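Local coordinates for uncharacterized protein YjgB (Bacillus subtilis, PDB 4YGT) that is of unknown function but is a putative secreted lipoprotein and the first structural representative of the DUF4309 family, at residues P76-S81 with S89-F94; D48-F53 with D67-N72; S44-V49 with F80-D85. All coordinates share one frame; numbering follows the deposited sequence.

Contact 1 (P76-S81 with S89-F94). With EDO (1,2-ethanediol), chain C; SO4 (sulfate ion), chain B.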
loop_
_atom_site.group_PDB
_atom_site.type_symbol
_atom_site.label_atom_id
_atom_site.label_comp_id
_atom_site.label_asym_id
_atom_site.label_seq_id
_atom_site.Cartn_x
_atom_site.Cartn_y
_atom_site.Cartn_z
ATOM N N PRO A 76 -8.159 7.382 -1.749
ATOM C CA PRO A 76 -7.915 5.952 -1.991
ATOM C C PRO A 76 -8.333 5.017 -0.849
ATOM O O PRO A 76 -8.567 5.442 0.281
ATOM C CB PRO A 76 -6.395 5.897 -2.190
ATOM C CG PRO A 76 -5.884 7.027 -1.382
ATOM C CD PRO A 76 -6.891 8.111 -1.522
ATOM N N GLY A 77 -8.379 3.731 -1.176
ATOM C CA GLY A 77 -8.659 2.670 -0.231
ATOM C C GLY A 77 -7.413 2.281 0.524
ATOM O O GLY A 77 -6.305 2.383 -0.008
ATOM N N TYR A 78 -7.581 1.877 1.788
ATOM C CA TYR A 78 -6.480 1.413 2.642
ATOM C C TYR A 78 -6.884 0.230 3.442
ATOM O O TYR A 78 -8.052 0.073 3.766
ATOM C CB TYR A 78 -5.956 2.457 3.647
ATOM C CG TYR A 78 -5.255 3.637 3.047
ATOM C CD1 TYR A 78 -3.889 3.603 2.772
ATOM C CD2 TYR A 78 -5.942 4.809 2.792
ATOM C CE1 TYR A 78 -3.239 4.714 2.230
ATOM C CE2 TYR A 78 -5.305 5.923 2.279
ATOM C CZ TYR A 78 -3.970 5.867 1.972
ATOM O OH TYR A 78 -3.465 7.021 1.437
ATOM N N GLY A 79 -5.875 -0.528 3.844
ATOM C CA GLY A 79 -5.981 -1.673 4.724
ATOM C C GLY A 79 -4.883 -1.577 5.760
ATOM O O GLY A 79 -3.760 -1.188 5.452
ATOM N N PHE A 80 -5.216 -1.880 7.006
ATOM C CA PHE A 80 -4.258 -1.908 8.101
ATOM C C PHE A 80 -4.366 -3.220 8.845
ATOM O O PHE A 80 -5.444 -3.591 9.275
ATOM C CB PHE A 80 -4.502 -0.742 9.065
ATOM C CG PHE A 80 -4.353 0.615 8.424
ATOM C CD1 PHE A 80 -5.425 1.214 7.764
ATOM C CD2 PHE A 80 -3.140 1.293 8.472
ATOM C CE1 PHE A 80 -5.287 2.467 7.174
ATOM C CE2 PHE A 80 -3.005 2.544 7.873
ATOM C CZ PHE A 80 -4.079 3.119 7.229
ATOM N N SER A 81 -3.265 -3.939 8.963
ATOM C CA SER A 81 -3.178 -5.137 9.800
ATOM C C SER A 81 -2.331 -4.745 11.018
ATOM O O SER A 81 -1.568 -3.774 10.951
ATOM C CB SER A 81 -2.603 -6.323 9.032
ATOM O OG SER A 81 -1.219 -6.159 8.780
ATOM N N SER A 89 1.155 -3.635 11.602
ATOM C CA SER A 89 2.117 -4.594 11.049
ATOM C C SER A 89 2.258 -4.398 9.547
ATOM O O SER A 89 3.338 -4.640 9.025
ATOM C CB SER A 89 1.749 -6.038 11.378
ATOM O OG SER A 89 0.397 -6.342 11.097
ATOM N N GLU A 90 1.193 -3.917 8.847
ATOM C CA GLU A 90 1.238 -3.714 7.397
ATOM C C GLU A 90 0.232 -2.689 6.947
ATOM O O GLU A 90 -0.872 -2.607 7.504
ATOM C CB GLU A 90 0.990 -5.056 6.677
ATOM C CG GLU A 90 1.120 -5.042 5.160
ATOM C CD GLU A 90 1.009 -6.393 4.480
ATOM O OE1 GLU A 90 1.251 -7.430 5.139
ATOM O OE2 GLU A 90 0.709 -6.406 3.266
ATOM N N ILE A 91 0.617 -1.889 5.938
ATOM C CA ILE A 91 -0.300 -0.904 5.339
ATOM C C ILE A 91 -0.486 -1.336 3.892
ATOM O O ILE A 91 0.484 -1.696 3.234
ATOM C CB ILE A 91 0.146 0.598 5.478
ATOM C CG1 ILE A 91 0.483 0.950 6.949
ATOM C CG2 ILE A 91 -0.931 1.552 4.918
ATOM C CD1 ILE A 91 1.174 2.308 7.200
ATOM N N ARG A 92 -1.735 -1.372 3.436
ATOM C CA ARG A 92 -2.110 -1.739 2.093
ATOM C C ARG A 92 -2.839 -0.554 1.443
ATOM O O ARG A 92 -3.842 -0.079 1.975
ATOM C CB ARG A 92 -2.976 -2.995 2.166
ATOM C CG ARG A 92 -3.059 -3.783 0.889
ATOM C CD ARG A 92 -3.578 -5.173 1.170
ATOM N NE ARG A 92 -2.542 -6.095 1.640
ATOM C CZ ARG A 92 -2.785 -7.352 1.998
ATOM N NH1 ARG A 92 -4.024 -7.821 1.992
ATOM N NH2 ARG A 92 -1.798 -8.132 2.412
ATOM N N TYR A 93 -2.288 -0.046 0.325
ATOM C CA TYR A 93 -2.789 1.060 -0.490
ATOM C C TYR A 93 -3.513 0.461 -1.708
ATOM O O TYR A 93 -2.893 -0.252 -2.487
ATOM C CB TYR A 93 -1.608 1.969 -0.886
ATOM C CG TYR A 93 -1.959 3.118 -1.798
ATOM C CD1 TYR A 93 -2.410 4.329 -1.284
ATOM C CD2 TYR A 93 -1.818 3.006 -3.177
ATOM C CE1 TYR A 93 -2.773 5.380 -2.126
ATOM C CE2 TYR A 93 -2.160 4.057 -4.028
ATOM C CZ TYR A 93 -2.636 5.246 -3.498
ATOM O OH TYR A 93 -2.988 6.283 -4.335
ATOM N N PHE A 94 -4.826 0.754 -1.874
ATOM C CA PHE A 94 -5.622 0.142 -2.935
ATOM C C PHE A 94 -5.893 1.043 -4.146
ATOM O O PHE A 94 -6.498 0.589 -5.129
ATOM C CB PHE A 94 -6.950 -0.303 -2.345
ATOM C CG PHE A 94 -6.800 -1.511 -1.451
ATOM C CD1 PHE A 94 -6.789 -2.799 -1.986
ATOM C CD2 PHE A 94 -6.751 -1.369 -0.067
ATOM C CE1 PHE A 94 -6.674 -3.913 -1.153
ATOM C CE2 PHE A 94 -6.645 -2.481 0.761
ATOM C CZ PHE A 94 -6.616 -3.744 0.220
HETATM C C1 EDO C . -10.784 7.041 3.601
HETATM O O1 EDO C . -11.274 5.719 3.668
HETATM C C2 EDO C . -10.239 7.342 2.203
HETATM O O2 EDO C . -11.216 6.992 1.234
HETATM S S SO4 B . -3.899 -12.010 3.727
HETATM O O1 SO4 B . -4.212 -12.448 5.092
HETATM O O2 SO4 B . -4.974 -11.212 3.148
HETATM O O3 SO4 B . -2.661 -11.224 3.776
HETATM O O4 SO4 B . -3.706 -13.146 2.846
#

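Contact 2 (D48-F53 with D67-N72). With EDO (1,2-ethanediol), chain C.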
loop_
_atom_site.group_PDB
_atom_site.type_symbol
_atom_site.label_atom_id
_atom_site.label_comp_id
_atom_site.label_asym_id
_atom_site.label_seq_id
_atom_site.Cartn_x
_atom_site.Cartn_y
_atom_site.Cartn_z
ATOM N N ASP A 48 -5.097 4.664 16.650
ATOM C CA ASP A 48 -4.687 5.831 15.858
ATOM C C ASP A 48 -5.301 5.768 14.461
ATOM O O ASP A 48 -5.670 6.796 13.907
ATOM C CB ASP A 48 -3.146 5.930 15.741
ATOM C CG ASP A 48 -2.364 6.154 17.031
ATOM O OD1 ASP A 48 -2.899 6.820 17.948
ATOM O OD2 ASP A 48 -1.194 5.710 17.102
ATOM N N VAL A 49 -5.358 4.567 13.874
ATOM C CA VAL A 49 -5.928 4.323 12.541
ATOM C C VAL A 49 -7.416 4.718 12.567
ATOM O O VAL A 49 -7.891 5.451 11.698
ATOM C CB VAL A 49 -5.703 2.845 12.086
ATOM C CG1 VAL A 49 -6.478 2.524 10.816
ATOM C CG2 VAL A 49 -4.216 2.544 11.902
ATOM N N HIS A 50 -8.131 4.244 13.583
ATOM C CA HIS A 50 -9.543 4.519 13.779
ATOM C C HIS A 50 -9.773 5.988 14.060
ATOM O O HIS A 50 -10.745 6.553 13.566
ATOM C CB HIS A 50 -10.097 3.638 14.906
ATOM C CG HIS A 50 -10.347 2.232 14.471
ATOM N ND1 HIS A 50 -11.537 1.597 14.750
ATOM C CD2 HIS A 50 -9.567 1.396 13.743
ATOM C CE1 HIS A 50 -11.437 0.393 14.205
ATOM N NE2 HIS A 50 -10.269 0.227 13.594
ATOM N N ALA A 51 -8.856 6.624 14.800
ATOM C CA ALA A 51 -8.907 8.059 15.076
ATOM C C ALA A 51 -8.801 8.845 13.753
ATOM O O ALA A 51 -9.584 9.757 13.516
ATOM C CB ALA A 51 -7.784 8.453 16.039
ATOM N N ALA A 52 -7.899 8.430 12.868
ATOM C CA ALA A 52 -7.668 9.085 11.589
ATOM C C ALA A 52 -8.747 8.810 10.536
ATOM O O ALA A 52 -9.192 9.750 9.894
ATOM C CB ALA A 52 -6.310 8.676 11.033
ATOM N N PHE A 53 -9.129 7.549 10.343
ATOM C CA PHE A 53 -10.019 7.097 9.282
ATOM C C PHE A 53 -11.455 6.802 9.678
ATOM O O PHE A 53 -12.291 6.631 8.786
ATOM C CB PHE A 53 -9.438 5.818 8.673
ATOM C CG PHE A 53 -8.255 6.009 7.760
ATOM C CD1 PHE A 53 -6.964 6.095 8.272
ATOM C CD2 PHE A 53 -8.427 6.106 6.386
ATOM C CE1 PHE A 53 -5.868 6.273 7.425
ATOM C CE2 PHE A 53 -7.327 6.278 5.539
ATOM C CZ PHE A 53 -6.054 6.362 6.066
ATOM N N ASP A 67 -8.132 -3.945 8.741
ATOM C CA ASP A 67 -9.169 -2.920 8.895
ATOM C C ASP A 67 -9.252 -2.303 7.519
ATOM O O ASP A 67 -8.248 -1.768 7.051
ATOM C CB ASP A 67 -8.798 -1.900 9.986
ATOM C CG ASP A 67 -9.284 -2.265 11.366
ATOM O OD1 ASP A 67 -10.154 -3.169 11.480
ATOM O OD2 ASP A 67 -8.820 -1.648 12.326
ATOM N N LEU A 68 -10.366 -2.513 6.802
ATOM C CA LEU A 68 -10.448 -2.051 5.413
ATOM C C LEU A 68 -11.302 -0.786 5.233
ATOM O O LEU A 68 -12.425 -0.678 5.737
ATOM C CB LEU A 68 -10.960 -3.169 4.509
ATOM C CG LEU A 68 -10.033 -4.351 4.352
ATOM C CD1 LEU A 68 -10.815 -5.591 3.944
ATOM C CD2 LEU A 68 -8.892 -4.041 3.372
ATOM N N TYR A 69 -10.712 0.185 4.528
ATOM C CA TYR A 69 -11.313 1.478 4.234
ATOM C C TYR A 69 -11.439 1.575 2.743
ATOM O O TYR A 69 -10.447 1.510 2.020
ATOM C CB TYR A 69 -10.471 2.610 4.834
ATOM C CG TYR A 69 -10.425 2.553 6.348
ATOM C CD1 TYR A 69 -11.409 3.160 7.117
ATOM C CD2 TYR A 69 -9.400 1.879 7.011
ATOM C CE1 TYR A 69 -11.377 3.109 8.509
ATOM C CE2 TYR A 69 -9.349 1.825 8.407
ATOM C CZ TYR A 69 -10.345 2.438 9.149
ATOM O OH TYR A 69 -10.301 2.415 10.519
ATOM N N HIS A 70 -12.675 1.607 2.280
ATOM C CA HIS A 70 -13.012 1.637 0.866
ATOM C C HIS A 70 -12.574 2.946 0.238
ATOM O O HIS A 70 -12.532 3.962 0.923
ATOM C CB HIS A 70 -14.540 1.462 0.710
ATOM C CG HIS A 70 -14.946 0.957 -0.633
ATOM N ND1 HIS A 70 -15.176 1.818 -1.686
ATOM C CD2 HIS A 70 -15.147 -0.313 -1.051
ATOM C CE1 HIS A 70 -15.512 1.051 -2.709
ATOM N NE2 HIS A 70 -15.498 -0.241 -2.377
ATOM N N TRP A 71 -12.261 2.934 -1.061
ATOM C CA TRP A 71 -11.949 4.167 -1.775
ATOM C C TRP A 71 -13.231 5.003 -1.873
ATOM O O TRP A 71 -14.329 4.455 -1.957
ATOM C CB TRP A 71 -11.315 3.916 -3.170
ATOM C CG TRP A 71 -11.991 2.888 -4.049
ATOM C CD1 TRP A 71 -13.267 2.932 -4.542
ATOM C CD2 TRP A 71 -11.372 1.727 -4.637
ATOM N NE1 TRP A 71 -13.491 1.862 -5.383
ATOM C CE2 TRP A 71 -12.342 1.104 -5.457
ATOM C CE3 TRP A 71 -10.090 1.133 -4.520
ATOM C CZ2 TRP A 71 -12.077 -0.086 -6.160
ATOM C CZ3 TRP A 71 -9.826 -0.035 -5.227
ATOM C CH2 TRP A 71 -10.812 -0.636 -6.028
ATOM N N ASN A 72 -13.093 6.315 -1.772
ATOM C CA ASN A 72 -14.227 7.243 -1.827
ATOM C C ASN A 72 -13.808 8.442 -2.676
ATOM O O ASN A 72 -12.885 9.153 -2.283
ATOM C CB ASN A 72 -14.630 7.655 -0.411
ATOM C CG ASN A 72 -15.916 8.428 -0.337
ATOM O OD1 ASN A 72 -16.320 9.121 -1.274
ATOM N ND2 ASN A 72 -16.604 8.295 0.780
HETATM C C1 EDO C . -10.784 7.041 3.601
HETATM O O1 EDO C . -11.274 5.719 3.668
HETATM C C2 EDO C . -10.239 7.342 2.203
HETATM O O2 EDO C . -11.216 6.992 1.234
#

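Contact 3 (S44-V49 with F80-D85)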
loop_
_atom_site.group_PDB
_atom_site.type_symbol
_atom_site.label_atom_id
_atom_site.label_comp_id
_atom_site.label_asym_id
_atom_site.label_seq_id
_atom_site.Cartn_x
_atom_site.Cartn_y
_atom_site.Cartn_z
ATOM N N SER A 44 2.466 3.268 15.386
ATOM C CA SER A 44 1.082 3.730 15.504
ATOM C C SER A 44 0.187 2.522 15.765
ATOM O O SER A 44 0.536 1.398 15.365
ATOM C CB SER A 44 0.646 4.481 14.252
ATOM O OG SER A 44 1.476 5.613 14.058
ATOM N N THR A 45 -0.956 2.746 16.435
ATOM C CA THR A 45 -1.871 1.673 16.833
ATOM C C THR A 45 -3.128 1.573 15.976
ATOM O O THR A 45 -3.348 2.430 15.126
ATOM C CB THR A 45 -2.327 1.903 18.277
ATOM O OG1 THR A 45 -3.025 3.150 18.342
ATOM C CG2 THR A 45 -1.194 1.857 19.273
ATOM N N LYS A 46 -3.989 0.551 16.268
ATOM C CA LYS A 46 -5.330 0.337 15.699
ATOM C C LYS A 46 -6.190 1.567 16.059
ATOM O O LYS A 46 -6.920 2.088 15.217
ATOM C CB LYS A 46 -5.930 -0.970 16.273
ATOM C CG LYS A 46 -7.331 -1.329 15.797
ATOM C CD LYS A 46 -7.681 -2.757 16.220
ATOM C CE LYS A 46 -8.817 -3.390 15.455
ATOM N NZ LYS A 46 -8.949 -4.840 15.774
ATOM N N GLY A 47 -6.020 2.036 17.302
ATOM C CA GLY A 47 -6.671 3.212 17.858
ATOM C C GLY A 47 -6.366 4.475 17.079
ATOM O O GLY A 47 -7.275 5.272 16.852
ATOM N N ASP A 48 -5.097 4.664 16.650
ATOM C CA ASP A 48 -4.687 5.831 15.858
ATOM C C ASP A 48 -5.301 5.768 14.461
ATOM O O ASP A 48 -5.670 6.796 13.907
ATOM C CB ASP A 48 -3.146 5.930 15.741
ATOM C CG ASP A 48 -2.364 6.154 17.031
ATOM O OD1 ASP A 48 -2.899 6.820 17.948
ATOM O OD2 ASP A 48 -1.194 5.710 17.102
ATOM N N VAL A 49 -5.358 4.567 13.874
ATOM C CA VAL A 49 -5.928 4.323 12.541
ATOM C C VAL A 49 -7.416 4.718 12.567
ATOM O O VAL A 49 -7.891 5.451 11.698
ATOM C CB VAL A 49 -5.703 2.845 12.086
ATOM C CG1 VAL A 49 -6.478 2.524 10.816
ATOM C CG2 VAL A 49 -4.216 2.544 11.902
ATOM N N PHE A 80 -5.216 -1.880 7.006
ATOM C CA PHE A 80 -4.258 -1.908 8.101
ATOM C C PHE A 80 -4.366 -3.220 8.845
ATOM O O PHE A 80 -5.444 -3.591 9.275
ATOM C CB PHE A 80 -4.502 -0.742 9.065
ATOM C CG PHE A 80 -4.353 0.615 8.424
ATOM C CD1 PHE A 80 -5.425 1.214 7.764
ATOM C CD2 PHE A 80 -3.140 1.293 8.472
ATOM C CE1 PHE A 80 -5.287 2.467 7.174
ATOM C CE2 PHE A 80 -3.005 2.544 7.873
ATOM C CZ PHE A 80 -4.079 3.119 7.229
ATOM N N SER A 81 -3.265 -3.939 8.963
ATOM C CA SER A 81 -3.178 -5.137 9.800
ATOM C C SER A 81 -2.331 -4.745 11.018
ATOM O O SER A 81 -1.568 -3.774 10.951
ATOM C CB SER A 81 -2.603 -6.323 9.032
ATOM O OG SER A 81 -1.219 -6.159 8.780
ATOM N N TYR A 82 -2.491 -5.451 12.134
ATOM C CA TYR A 82 -1.800 -5.124 13.381
ATOM C C TYR A 82 -1.076 -6.314 14.013
ATOM O O TYR A 82 -1.483 -7.463 13.819
ATOM C CB TYR A 82 -2.828 -4.586 14.383
ATOM C CG TYR A 82 -3.760 -3.545 13.793
ATOM C CD1 TYR A 82 -3.313 -2.252 13.519
ATOM C CD2 TYR A 82 -5.082 -3.863 13.473
ATOM C CE1 TYR A 82 -4.152 -1.306 12.931
ATOM C CE2 TYR A 82 -5.933 -2.918 12.891
ATOM C CZ TYR A 82 -5.471 -1.633 12.645
ATOM O OH TYR A 82 -6.301 -0.679 12.101
ATOM N N HIS A 83 -0.028 -6.035 14.826
ATOM C CA HIS A 83 0.646 -7.073 15.620
ATOM C C HIS A 83 -0.250 -7.391 16.833
ATOM O O HIS A 83 -1.285 -6.737 17.023
ATOM C CB HIS A 83 2.047 -6.628 16.102
ATOM C CG HIS A 83 3.026 -6.244 15.036
ATOM N ND1 HIS A 83 3.652 -7.192 14.262
ATOM C CD2 HIS A 83 3.534 -5.027 14.731
ATOM C CE1 HIS A 83 4.480 -6.521 13.475
ATOM N NE2 HIS A 83 4.448 -5.216 13.728
ATOM N N LYS A 84 0.163 -8.357 17.672
ATOM C CA LYS A 84 -0.553 -8.722 18.889
ATOM C C LYS A 84 -0.711 -7.481 19.812
ATOM O O LYS A 84 -1.813 -7.224 20.307
ATOM C CB LYS A 84 0.199 -9.866 19.603
ATOM C CG LYS A 84 -0.675 -10.769 20.466
ATOM C CD LYS A 84 0.143 -11.929 21.066
ATOM C CE LYS A 84 -0.673 -12.834 21.964
ATOM N NZ LYS A 84 0.071 -14.066 22.342
ATOM N N ASP A 85 0.373 -6.667 19.940
ATOM C CA ASP A 85 0.479 -5.444 20.759
ATOM C C ASP A 85 -0.384 -4.258 20.231
ATOM O O ASP A 85 -0.379 -3.189 20.843
ATOM C CB ASP A 85 1.962 -5.010 20.895
ATOM C CG ASP A 85 2.666 -4.438 19.665
ATOM O OD1 ASP A 85 2.011 -4.329 18.590
ATOM O OD2 ASP A 85 3.859 -4.063 19.784
#

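Contact 1 (P76-S81 with S89-F94)
Y78 and Y93 meet as an offset edge-to-face pair, the edge of Y93 turned toward the face of Y78 with the ring planes at 69°. Y93 CD1 lies 3.6 Å from Y78 CE1, and Y93 CE1 is 3.6 Å from P76 CG. Further along the same buried face, I91 CG2 packs 3.7 Å from F80 CE2, the two side chains lying side by side. An alanine in place of Y78 would probably leave the edge of Y93 without its aromatic partner. Strands 77-82 and 88-95 form an antiparallel beta hairpin, and G79 and R92 make a hydrogen-bonded pair: G79 N reaches R92 O at 2.8 Å, and R92 N returns to G79 O. Near the turn strand 88-95 carries one extra residue opposite S81: S89 and E90 both face it, a classic beta bulge in which S81 O takes S89 N at 2.8 Å and E90 N only weakly, while S81 OG and S89 OG bond to each other at 2.8 Å. The face of G79, S81, E90 and R92 is close-packed where the F94 ring edge meets G79, F94 CE2 3.7 Å from G79 N. The end of R92 is looser: the chain bends at chi3 (-82°, placing NE), and the more open guanidinium lies off strand 77-82, its NH2 salt-bridged to E90 OE2 at 3.2 Å and weakly bonded to a sulfate ion, probably from the crystallisation liquor.

Contact 2 (D48-F53 with D67-N72)
H50 and D67 join helix to strand through a short hydrogen bond that is in plane at one partner and out of plane at the other: D67 OD2 lies in the ring plane of the histidine, yet NE2 comes from well above the carboxylate plane. The H50 NE2 to D67 OD2 distance is 2.7 Å. The N-H...O angle is 156°, and the ring and carboxylate planes stand 53° apart. The same OD2 also bonds to the hydroxyl of Y82, while E55 holds H50 ND1, so both ring nitrogens are engaged; this would probably fix the ring's rotation and may stabilise a charged imidazole. Here helix 46-53 packs on strand 67-69, an outermost strand of the antiparallel sheet, with the short segments running at 16° to each other. Y69 carries most of the apolar contact. F53 CB sits over one face of its ring, offset toward the rim and 3.3 Å from Y69 CE1, a CH-pi contact. The rings of F53 and Y69 are oblique, centroids 5.0 Å apart. The F53 ring also meets those of Y78 and F80. V49 CG1 adds an apolar contact of 3.8 Å to Y69 CE2. At the far end of the tyrosine, OH lies over a face of the H50 ring, 3.5 Å from H50 CD2, and bonds to the backbone oxygen of G54, which satisfies this hydroxyl.

Contact 3 (S44-V49 with F80-D85)
A capped helix start resting on a sheet strand is the setting in which K46 and V49 meet Y82 and F80. T45 occupies the N-cap position and forms a capping box with D48: D48 N donates to T45 OG1 at 3.1 Å, and T45 N donates to D48 OD2 at 3.0 Å, the latter reached from above the carboxylate plane. These reciprocal bonds occupy two backbone N-H groups at the helix start. K46 lies across the Y82 ring at about a right angle. Its CB stands over the ring centre, 3.7 Å from the centroid and 10° off the normal, a clear CH-pi contact. CG is anti to the backbone N (chi1 179°), which takes it over the ring's CE2 side, 3.6 Å from Y82 CE2; the extended chain then carries CD and CE past the same ring carbon, CE2. It is thus the aliphatic part of the lysine that packs on the ring. The arrangement is helix-on-sheet packing, helix 46-53 lying against strand 77-82 of the antiparallel sheet. F80 and Y82, two residues apart on that strand, both present their side chains to the helix, and V49 touches both. V49 CG1 lies over one face of the F80 ring, offset toward the rim and 3.5 Å from F80 CD1, in a second CH-pi contact. V49 and Y82 instead reach toward each other tip to tip, with V49 CG1 3.5 Å from Y82 OH, and V49 CG2 lies at the edge of the tyrosine ring in its plane. That hydroxyl, though bordered by a V49 methyl group, has a polar partner in D67 OD2, to which it is hydrogen-bonded.

All three contacts lie at one end of the seven-stranded antiparallel sheet, whose strands 67-69, 77-82 and 88-95 are consecutive in both chain and sheet. Contact 1 pairs the last two; its centre is about 9 Å from that of contact 2 and about 11 Å from that of contact 3, and contacts 2 and 3 are also about 11 Å apart. Contacts 2 and 3 start from the same stretch and both use helix 46-53, V49 taking part in both. Contact 3 spans contact 2 and closes on the strand where contact 1 begins; their segments overlap at F80-S81, with F80 touching in both. One helix is thereby packed against two neighbouring strands, with the hairpin continuing the sheet inward.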